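Local coordinates for protein omega transaminase (Pseudomonas sp., PDB 5LHA) that transfers amino groups between amines and carbonyl acceptors as a class-III, fold-type I aminotransferase whose pyridoxal phosphate cofactor is carried here in the pyridoxamine form, at residues D57-L62 with L422-G427; T189-R194 with A389-S394; D201-T206 with P243-P248. All blocks are in the same frame, centred on the assembly; numbering follows the deposited sequence.

Contact 1 of 3, residues D57-L62 with L422-G427; sequences DGVGGL and LVRPIG
Val-59 is wedged against three successive residues of the 422-427 segment, and its two methyls divide the work. CG1, anti to the backbone N (chi1 -160°), meets the aliphatic stem of Arg-424, 3.8 Å from its CB, the two side chains crossing at about a right angle. CG2 of Val-59, anti to the carbonyl carbon, lies against the main chain, 3.4 Å from Leu-422 O and 3.6 Å from Val-423 CA. This packing on the 422-423 main chain is the tight, buried side of the contact. Gly-58 contributes backbone alone: its CA is 5.2 Å from Val-423 CA, and a CB built on it would fall only 2.5 Å from Leu-422 O, so a side chain would collide there.

The more open side is Arg-424, a partly exposed residue whose guanidinium is nevertheless closely covered on both faces. Arg-424 runs extended from CG to NE and presents its guanidinium flat to Leu-62, whose CD2 lies 3.6 Å above the plane, over its centre. Ile-426 CD1 covers the opposite face, 3.3 Å above the plane. Two apolar groups thus sandwich the flat cation, consistent with their restraining its tilt.

Val-59 is carried on a type I turn from Asp-57 to Gly-60. The Asp-57 carboxylate receives weak bonds from Gly-60 N and Gly-61 N, and its stronger partner is Tyr-88 of the second subunit, which bonds OD1. Leu-62 O accepts from Lys-293 NZ. Strand 421-426 lies between strands 54-57 and 429-432 in a mixed sheet; Val-423 packs on Ala-416 of helix 408-418, while Phe-91 of the second subunit touches both Leu-62 and Arg-424.

Contact 2 of 3, residues T189-R194 with A389-S394; sequences TPWLYR and ALDLVS
Arg-194 and Asp-391 meet tip to tip in a two-nitrogen, end-on salt bridge. NH1 of Arg-194 donates to OD2 of Asp-391 at 2.8 Å (N-H...O angle 151°), and NH2 of Arg-194 donates to OD1 of Asp-391 at 3.1 Å. Asp-391 CG is anti to its backbone N (chi1 -159°), which carries the carboxylate carbon toward the arginine. The bridge is not flat: the guanidinium and carboxylate planes are 41° apart, OD2 being met on its syn side and OD1 from above the carboxylate plane.

Aromatic groups and a methyl fill in around the ion pair. Trp-191 brings CZ2 to 3.7 Å from Asp-391 OD2, edge-on and nearly coplanar with the carboxylate. Val-393 CG1 sits 3.6 Å from Tyr-193 OH, at the edge of that ring, and 3.4 Å from Arg-194 NH2. Arg-194 CB lies over one face of the Trp-191 indole, and Tyr-193 CD2 above the guanidinium.

Farther out, Arg-399 O holds Arg-194 NE, and Arg-382 of strand 378-384 forms a second salt bridge to Asp-391 OD2. One buried carboxylate therefore serves two arginines, an arrangement likely to stabilise its negative charge.

Contact 3 of 3, residues D201-T206 with P243-P248; sequences DPQALT and PADYWP
Thr-206 OG1 is the polar atom at the centre of this contact, lying 3.1 Å from Asp-245 OD1 and 3.2 Å from Pro-202 O. Its single proton could serve either acceptor. The torsion chi1 of -66° sets OG1 anti to the carbonyl carbon of its own residue, on the side of these two oxygens. The Pro-243 ring runs past the Thr-206 side chain in the opposite sense, its CB 3.2 Å from Thr-206 OG1. Thr-206 CG2, anti to the backbone N, lies 3.6 Å from Tyr-246 CA and at the edge of the Tyr-246 ring.

The two segments open neighbouring helices of the cofactor-binding domain. Helix 246-256 belongs to the beta-alpha-beta crossover between parallel strands 225-230 and 260-264, and helix 202-220 leads into the first of these. Asp-201 is the N-cap of helix 202-220: its OD1 accepts from Ala-204 N at 3.0 Å, nearly straight at 173°. In the first turn of the helix, Pro-202 CB packs on Pro-243 CB at 3.8 Å.

An alanine in place of Asp-245 would probably leave Thr-206 OG1 with Pro-202 O as its remaining acceptor of the two and open a gap beside Thr-206 CB. At the exposed side of the contact, Gln-203 crosses Asp-245 at about a right angle, with Gln-203 CG 3.9 Å from Asp-245 OD2.

The contacts are nested along the chain: contact 3 lies inside the loop closed by contact 2, and contact 2 inside that closed by contact 1. Contacts 1 and 2 both reach one mixed sheet, through strands 421-426 and 387-393, with centres 18 Å apart and nearest atoms about 6 Å apart. Contacts 2 and 3, with centres 16 Å apart, touch directly: Pro-190 CG packs on Tyr-246 CD2 at 3.6 Å, and Leu-205 CD2 meets Leu-192 N at 3.6 Å. Contact 1 is the one beside the cofactor, the Arg-424 side chain being about 6 Å from the pyridoxamine phosphate; contact 3 lies 28 Å from contact 1, centre to centre.

Contact 1 of 3, residues D57-L62 with L422-G427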
loop_
_atom_site.group_PDB
_atom_site.type_symbol
_atom_site.label_atom_id
_atom_site.label_comp_id
_atom_site.label_asym_id
_atom_site.label_seq_id
_atom_site.Cartn_x
_atom_site.Cartn_y
_atom_site.Cartn_z
ATOM N N ASP A 57 2.040 -36.265 25.442
ATOM C CA ASP A 57 1.902 -35.230 24.419
ATOM C C ASP A 57 1.727 -33.881 25.109
ATOM O O ASP A 57 0.640 -33.304 25.172
ATOM C CB ASP A 57 0.732 -35.534 23.495
ATOM C CG ASP A 57 0.691 -34.608 22.302
ATOM O OD1 ASP A 57 1.655 -33.849 22.117
ATOM O OD2 ASP A 57 -0.309 -34.617 21.568
ATOM N N GLY A 58 2.837 -33.371 25.635
ATOM C CA GLY A 58 2.835 -32.095 26.334
ATOM C C GLY A 58 2.523 -30.893 25.467
ATOM O O GLY A 58 2.340 -29.799 26.012
ATOM N N VAL A 59 2.488 -31.061 24.139
ATOM C CA VAL A 59 2.139 -29.980 23.218
ATOM C C VAL A 59 0.693 -30.069 22.738
ATOM O O VAL A 59 0.185 -29.103 22.146
ATOM C CB VAL A 59 3.106 -29.958 22.012
ATOM C CG1 VAL A 59 3.086 -28.618 21.316
ATOM C CG2 VAL A 59 4.518 -30.273 22.463
ATOM N N GLY A 60 0.014 -31.186 22.973
ATOM C CA GLY A 60 -1.385 -31.294 22.588
ATOM C C GLY A 60 -1.590 -31.188 21.094
ATOM O O GLY A 60 -2.528 -30.514 20.644
ATOM N N GLY A 61 -0.724 -31.831 20.310
ATOM C CA GLY A 61 -0.717 -31.631 18.873
ATOM C C GLY A 61 -0.070 -30.301 18.555
ATOM O O GLY A 61 1.149 -30.216 18.405
ATOM N N LEU A 62 -0.891 -29.255 18.472
ATOM C CA LEU A 62 -0.469 -27.850 18.390
ATOM C C LEU A 62 -1.527 -27.084 19.178
ATOM O O LEU A 62 -2.348 -26.368 18.596
ATOM C CB LEU A 62 -0.358 -27.348 16.948
ATOM C CG LEU A 62 1.001 -27.484 16.255
ATOM C CD1 LEU A 62 0.908 -27.017 14.807
ATOM C CD2 LEU A 62 2.087 -26.709 17.004
ATOM N N LEU A 422 6.967 -34.824 25.342
ATOM C CA LEU A 422 7.216 -33.925 24.222
ATOM C C LEU A 422 6.734 -32.523 24.575
ATOM O O LEU A 422 5.570 -32.336 24.933
ATOM C CB LEU A 422 6.520 -34.406 22.950
ATOM C CG LEU A 422 6.848 -33.553 21.717
ATOM C CD1 LEU A 422 8.345 -33.516 21.434
ATOM C CD2 LEU A 422 6.079 -34.008 20.491
ATOM N N VAL A 423 7.645 -31.549 24.513
ATOM C CA VAL A 423 7.339 -30.136 24.710
ATOM C C VAL A 423 7.876 -29.370 23.505
ATOM O O VAL A 423 8.568 -29.924 22.647
ATOM C CB VAL A 423 7.914 -29.582 26.028
ATOM C CG1 VAL A 423 7.330 -30.345 27.204
ATOM C CG2 VAL A 423 9.419 -29.690 26.026
ATOM N N ARG A 424 7.564 -28.075 23.453
ATOM C CA ARG A 424 7.739 -27.289 22.230
ATOM C C ARG A 424 8.657 -26.085 22.413
ATOM O O ARG A 424 8.289 -25.129 23.123
ATOM C CB ARG A 424 6.370 -26.834 21.727
ATOM C CG ARG A 424 6.366 -26.227 20.337
ATOM C CD ARG A 424 5.025 -25.580 20.039
ATOM N NE ARG A 424 5.049 -24.785 18.813
ATOM C CZ ARG A 424 4.050 -24.005 18.403
ATOM N NH1 ARG A 424 2.938 -23.901 19.124
ATOM N NH2 ARG A 424 4.172 -23.310 17.278
ATOM N N PRO A 425 9.841 -26.067 21.797
ATOM C CA PRO A 425 10.650 -24.843 21.792
ATOM C C PRO A 425 10.195 -23.898 20.687
ATOM O O PRO A 425 10.018 -24.303 19.535
ATOM C CB PRO A 425 12.076 -25.356 21.544
ATOM C CG PRO A 425 11.895 -26.613 20.782
ATOM C CD PRO A 425 10.583 -27.219 21.250
ATOM N N ILE A 426 9.940 -22.647 21.070
ATOM C CA ILE A 426 9.728 -21.536 20.149
ATOM C C ILE A 426 10.675 -20.425 20.576
ATOM O O ILE A 426 10.473 -19.808 21.631
ATOM C CB ILE A 426 8.280 -21.032 20.152
ATOM C CG1 ILE A 426 7.302 -22.172 19.909
ATOM C CG2 ILE A 426 8.098 -19.965 19.099
ATOM C CD1 ILE A 426 5.879 -21.741 20.051
ATOM N N GLY A 427 11.684 -20.151 19.760
ATOM C CA GLY A 427 12.682 -19.164 20.141
ATOM C C GLY A 427 13.401 -19.581 21.414
ATOM O O GLY A 427 13.975 -20.674 21.506
#

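Contact 2 of 3, residues T189-R194 with A389-S394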
loop_
_atom_site.group_PDB
_atom_site.type_symbol
_atom_site.label_atom_id
_atom_site.label_comp_id
_atom_site.label_asym_id
_atom_site.label_seq_id
_atom_site.Cartn_x
_atom_site.Cartn_y
_atom_site.Cartn_z
ATOM N N THR A 189 2.741 -4.893 24.094
ATOM C CA THR A 189 1.877 -5.819 24.811
ATOM C C THR A 189 2.095 -5.694 26.317
ATOM O O THR A 189 3.215 -5.414 26.761
ATOM C CB THR A 189 2.137 -7.262 24.370
ATOM O OG1 THR A 189 1.343 -8.156 25.156
ATOM C CG2 THR A 189 3.611 -7.628 24.527
ATOM N N PRO A 190 1.052 -5.856 27.139
ATOM C CA PRO A 190 1.246 -5.770 28.594
ATOM C C PRO A 190 1.953 -6.999 29.154
ATOM O O PRO A 190 1.338 -7.887 29.758
ATOM C CB PRO A 190 -0.183 -5.613 29.124
ATOM C CG PRO A 190 -1.020 -6.275 28.102
ATOM C CD PRO A 190 -0.370 -5.995 26.783
ATOM N N TRP A 191 3.270 -7.037 28.930
ATOM C CA TRP A 191 4.145 -8.167 29.231
ATOM C C TRP A 191 5.025 -7.770 30.409
ATOM O O TRP A 191 5.865 -6.873 30.286
ATOM C CB TRP A 191 4.988 -8.522 28.008
ATOM C CG TRP A 191 5.813 -9.791 28.106
ATOM C CD1 TRP A 191 5.737 -10.761 29.070
ATOM C CD2 TRP A 191 6.834 -10.213 27.197
ATOM N NE1 TRP A 191 6.648 -11.760 28.812
ATOM C CE2 TRP A 191 7.335 -11.448 27.669
ATOM C CE3 TRP A 191 7.378 -9.667 26.029
ATOM C CZ2 TRP A 191 8.351 -12.143 27.013
ATOM C CZ3 TRP A 191 8.387 -10.357 25.378
ATOM C CH2 TRP A 191 8.861 -11.586 25.870
ATOM N N LEU A 192 4.802 -8.403 31.562
ATOM C CA LEU A 192 5.513 -7.997 32.772
ATOM C C LEU A 192 7.004 -8.322 32.689
ATOM O O LEU A 192 7.843 -7.545 33.163
ATOM C CB LEU A 192 4.894 -8.691 33.986
ATOM C CG LEU A 192 3.527 -8.233 34.483
ATOM C CD1 LEU A 192 2.770 -9.424 35.061
ATOM C CD2 LEU A 192 3.710 -7.150 35.525
ATOM N N TYR A 193 7.355 -9.443 32.054
ATOM C CA TYR A 193 8.750 -9.865 32.034
ATOM C C TYR A 193 9.604 -8.948 31.155
ATOM O O TYR A 193 10.759 -8.665 31.493
ATOM C CB TYR A 193 8.851 -11.328 31.588
ATOM C CG TYR A 193 10.161 -11.972 31.989
ATOM C CD1 TYR A 193 10.506 -12.110 33.333
ATOM C CD2 TYR A 193 11.071 -12.404 31.031
ATOM C CE1 TYR A 193 11.713 -12.679 33.709
ATOM C CE2 TYR A 193 12.279 -12.981 31.400
ATOM C CZ TYR A 193 12.596 -13.113 32.739
ATOM O OH TYR A 193 13.801 -13.673 33.108
ATOM N N ARG A 194 9.067 -8.483 30.021
ATOM C CA ARG A 194 9.793 -7.595 29.105
ATOM C C ARG A 194 8.832 -6.538 28.579
ATOM O O ARG A 194 7.901 -6.877 27.841
ATOM C CB ARG A 194 10.405 -8.365 27.931
ATOM C CG ARG A 194 11.484 -9.373 28.283
ATOM C CD ARG A 194 12.167 -9.889 27.021
ATOM N NE ARG A 194 13.149 -10.933 27.307
ATOM C CZ ARG A 194 12.858 -12.219 27.485
ATOM N NH1 ARG A 194 11.601 -12.648 27.401
ATOM N NH2 ARG A 194 13.833 -13.080 27.742
ATOM N N ALA A 389 4.644 -21.077 29.547
ATOM C CA ALA A 389 5.922 -20.893 28.874
ATOM C C ALA A 389 7.035 -20.745 29.898
ATOM O O ALA A 389 6.883 -20.051 30.909
ATOM C CB ALA A 389 5.913 -19.671 27.957
ATOM N N LEU A 390 8.154 -21.403 29.623
ATOM C CA LEU A 390 9.379 -21.233 30.387
ATOM C C LEU A 390 10.288 -20.316 29.581
ATOM O O LEU A 390 10.633 -20.628 28.440
ATOM C CB LEU A 390 10.044 -22.584 30.656
ATOM C CG LEU A 390 9.211 -23.650 31.387
ATOM C CD1 LEU A 390 8.501 -24.548 30.383
ATOM C CD2 LEU A 390 10.071 -24.490 32.329
ATOM N N ASP A 391 10.629 -19.170 30.142
ATOM C CA ASP A 391 11.394 -18.163 29.414
ATOM C C ASP A 391 12.883 -18.294 29.753
ATOM O O ASP A 391 13.314 -17.958 30.862
ATOM C CB ASP A 391 10.858 -16.767 29.719
ATOM C CG ASP A 391 11.240 -15.769 28.658
ATOM O OD1 ASP A 391 12.399 -15.826 28.179
ATOM O OD2 ASP A 391 10.363 -14.961 28.271
ATOM N N LEU A 392 13.672 -18.747 28.783
ATOM C CA LEU A 392 15.091 -18.982 28.996
ATOM C C LEU A 392 15.867 -17.733 28.596
ATOM O O LEU A 392 15.650 -17.173 27.517
ATOM C CB LEU A 392 15.578 -20.196 28.199
ATOM C CG LEU A 392 14.842 -21.540 28.318
ATOM C CD1 LEU A 392 15.495 -22.576 27.416
ATOM C CD2 LEU A 392 14.767 -22.060 29.760
ATOM N N VAL A 393 16.748 -17.286 29.487
ATOM C CA VAL A 393 17.526 -16.073 29.302
ATOM C C VAL A 393 18.998 -16.403 29.478
ATOM O O VAL A 393 19.371 -17.401 30.099
ATOM C CB VAL A 393 17.108 -14.965 30.287
ATOM C CG1 VAL A 393 15.630 -14.695 30.165
ATOM C CG2 VAL A 393 17.468 -15.369 31.713
ATOM N N SER A 394 19.842 -15.544 28.908
ATOM C CA SER A 394 21.276 -15.624 29.149
ATOM C C SER A 394 21.697 -14.860 30.395
ATOM O O SER A 394 22.757 -15.160 30.964
ATOM C CB SER A 394 22.047 -15.103 27.931
ATOM O OG SER A 394 21.451 -13.927 27.409
#

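Contact 3 of 3, residues D201-T206 with P243-P248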
loop_
_atom_site.group_PDB
_atom_site.type_symbol
_atom_site.label_atom_id
_atom_site.label_comp_id
_atom_site.label_asym_id
_atom_site.label_seq_id
_atom_site.Cartn_x
_atom_site.Cartn_y
_atom_site.Cartn_z
ATOM N N ASP A 201 4.715 -4.097 37.729
ATOM C CA ASP A 201 3.476 -3.948 38.486
ATOM C C ASP A 201 2.302 -3.968 37.520
ATOM O O ASP A 201 2.248 -3.138 36.599
ATOM C CB ASP A 201 3.486 -2.650 39.302
ATOM C CG ASP A 201 2.173 -2.398 40.040
ATOM O OD1 ASP A 201 1.158 -2.073 39.383
ATOM O OD2 ASP A 201 2.161 -2.502 41.289
ATOM N N PRO A 202 1.356 -4.895 37.695
ATOM C CA PRO A 202 0.308 -5.083 36.672
ATOM C C PRO A 202 -0.571 -3.865 36.421
ATOM O O PRO A 202 -0.830 -3.535 35.259
ATOM C CB PRO A 202 -0.502 -6.262 37.231
ATOM C CG PRO A 202 0.413 -6.952 38.190
ATOM C CD PRO A 202 1.241 -5.862 38.798
ATOM N N GLN A 203 -1.072 -3.203 37.469
ATOM C CA GLN A 203 -1.934 -2.042 37.250
ATOM C C GLN A 203 -1.172 -0.918 36.554
ATOM O O GLN A 203 -1.705 -0.266 35.649
ATOM C CB GLN A 203 -2.530 -1.557 38.576
ATOM C CG GLN A 203 -3.622 -0.484 38.441
ATOM C CD GLN A 203 -3.083 0.911 38.103
ATOM O OE1 GLN A 203 -2.055 1.344 38.635
ATOM N NE2 GLN A 203 -3.779 1.617 37.210
ATOM N N ALA A 204 0.074 -0.673 36.966
ATOM C CA ALA A 204 0.866 0.355 36.305
ATOM C C ALA A 204 1.187 -0.020 34.862
ATOM O O ALA A 204 1.286 0.863 34.004
ATOM C CB ALA A 204 2.147 0.616 37.093
ATOM N N LEU A 205 1.351 -1.316 34.577
ATOM C CA LEU A 205 1.667 -1.757 33.218
ATOM C C LEU A 205 0.452 -1.657 32.302
ATOM O O LEU A 205 0.580 -1.293 31.128
ATOM C CB LEU A 205 2.213 -3.189 33.240
ATOM C CG LEU A 205 2.683 -3.797 31.915
ATOM C CD1 LEU A 205 3.802 -2.981 31.269
ATOM C CD2 LEU A 205 3.140 -5.212 32.144
ATOM N N THR A 206 -0.721 -2.047 32.797
ATOM C CA THR A 206 -1.946 -1.848 32.032
ATOM C C THR A 206 -2.147 -0.381 31.683
ATOM O O THR A 206 -2.497 -0.050 30.544
ATOM C CB THR A 206 -3.145 -2.371 32.818
ATOM O OG1 THR A 206 -3.041 -3.791 32.957
ATOM C CG2 THR A 206 -4.458 -2.016 32.120
ATOM N N PRO A 243 -2.314 -8.491 32.395
ATOM C CA PRO A 243 -2.953 -8.193 33.681
ATOM C C PRO A 243 -4.475 -8.213 33.577
ATOM O O PRO A 243 -5.064 -8.061 32.503
ATOM C CB PRO A 243 -2.428 -6.793 34.021
ATOM C CG PRO A 243 -1.149 -6.675 33.254
ATOM C CD PRO A 243 -1.376 -7.434 31.981
ATOM N N ALA A 244 -5.113 -8.426 34.729
ATOM C CA ALA A 244 -6.544 -8.702 34.749
ATOM C C ALA A 244 -7.378 -7.518 34.284
ATOM O O ALA A 244 -8.479 -7.709 33.755
ATOM C CB ALA A 244 -6.968 -9.111 36.151
ATOM N N ASP A 245 -6.908 -6.296 34.507
ATOM C CA ASP A 245 -7.652 -5.116 34.094
ATOM C C ASP A 245 -7.345 -4.673 32.665
ATOM O O ASP A 245 -7.946 -3.703 32.194
ATOM C CB ASP A 245 -7.393 -3.967 35.075
ATOM C CG ASP A 245 -5.917 -3.738 35.327
ATOM O OD1 ASP A 245 -5.116 -4.654 35.045
ATOM O OD2 ASP A 245 -5.556 -2.638 35.798
ATOM N N TYR A 246 -6.424 -5.341 31.966
ATOM C CA TYR A 246 -6.060 -4.894 30.623
ATOM C C TYR A 246 -7.206 -5.060 29.625
ATOM O O TYR A 246 -7.553 -4.116 28.906
ATOM C CB TYR A 246 -4.814 -5.626 30.131
ATOM C CG TYR A 246 -4.434 -5.226 28.719
ATOM C CD1 TYR A 246 -3.930 -3.958 28.450
ATOM C CD2 TYR A 246 -4.579 -6.112 27.657
ATOM C CE1 TYR A 246 -3.582 -3.581 27.165
ATOM C CE2 TYR A 246 -4.228 -5.745 26.369
ATOM C CZ TYR A 246 -3.730 -4.480 26.130
ATOM O OH TYR A 246 -3.382 -4.113 24.849
ATOM N N TRP A 247 -7.766 -6.269 29.518
ATOM C CA TRP A 247 -8.813 -6.499 28.526
ATOM C C TRP A 247 -10.083 -5.700 28.815
ATOM O O TRP A 247 -10.700 -5.187 27.872
ATOM C CB TRP A 247 -9.126 -7.996 28.395
ATOM C CG TRP A 247 -8.280 -8.650 27.331
ATOM C CD1 TRP A 247 -6.979 -9.054 27.448
ATOM C CD2 TRP A 247 -8.660 -8.916 25.973
ATOM N NE1 TRP A 247 -6.535 -9.576 26.255
ATOM C CE2 TRP A 247 -7.545 -9.499 25.334
ATOM C CE3 TRP A 247 -9.833 -8.725 25.240
ATOM C CZ2 TRP A 247 -7.576 -9.903 23.999
ATOM C CZ3 TRP A 247 -9.862 -9.121 23.918
ATOM C CH2 TRP A 247 -8.739 -9.701 23.308
ATOM N N PRO A 248 -10.515 -5.556 30.076
ATOM C CA PRO A 248 -11.631 -4.629 30.341
ATOM C C PRO A 248 -11.361 -3.194 29.904
ATOM O O PRO A 248 -12.269 -2.529 29.387
ATOM C CB PRO A 248 -11.817 -4.743 31.860
ATOM C CG PRO A 248 -11.382 -6.138 32.164
ATOM C CD PRO A 248 -10.223 -6.397 31.256
#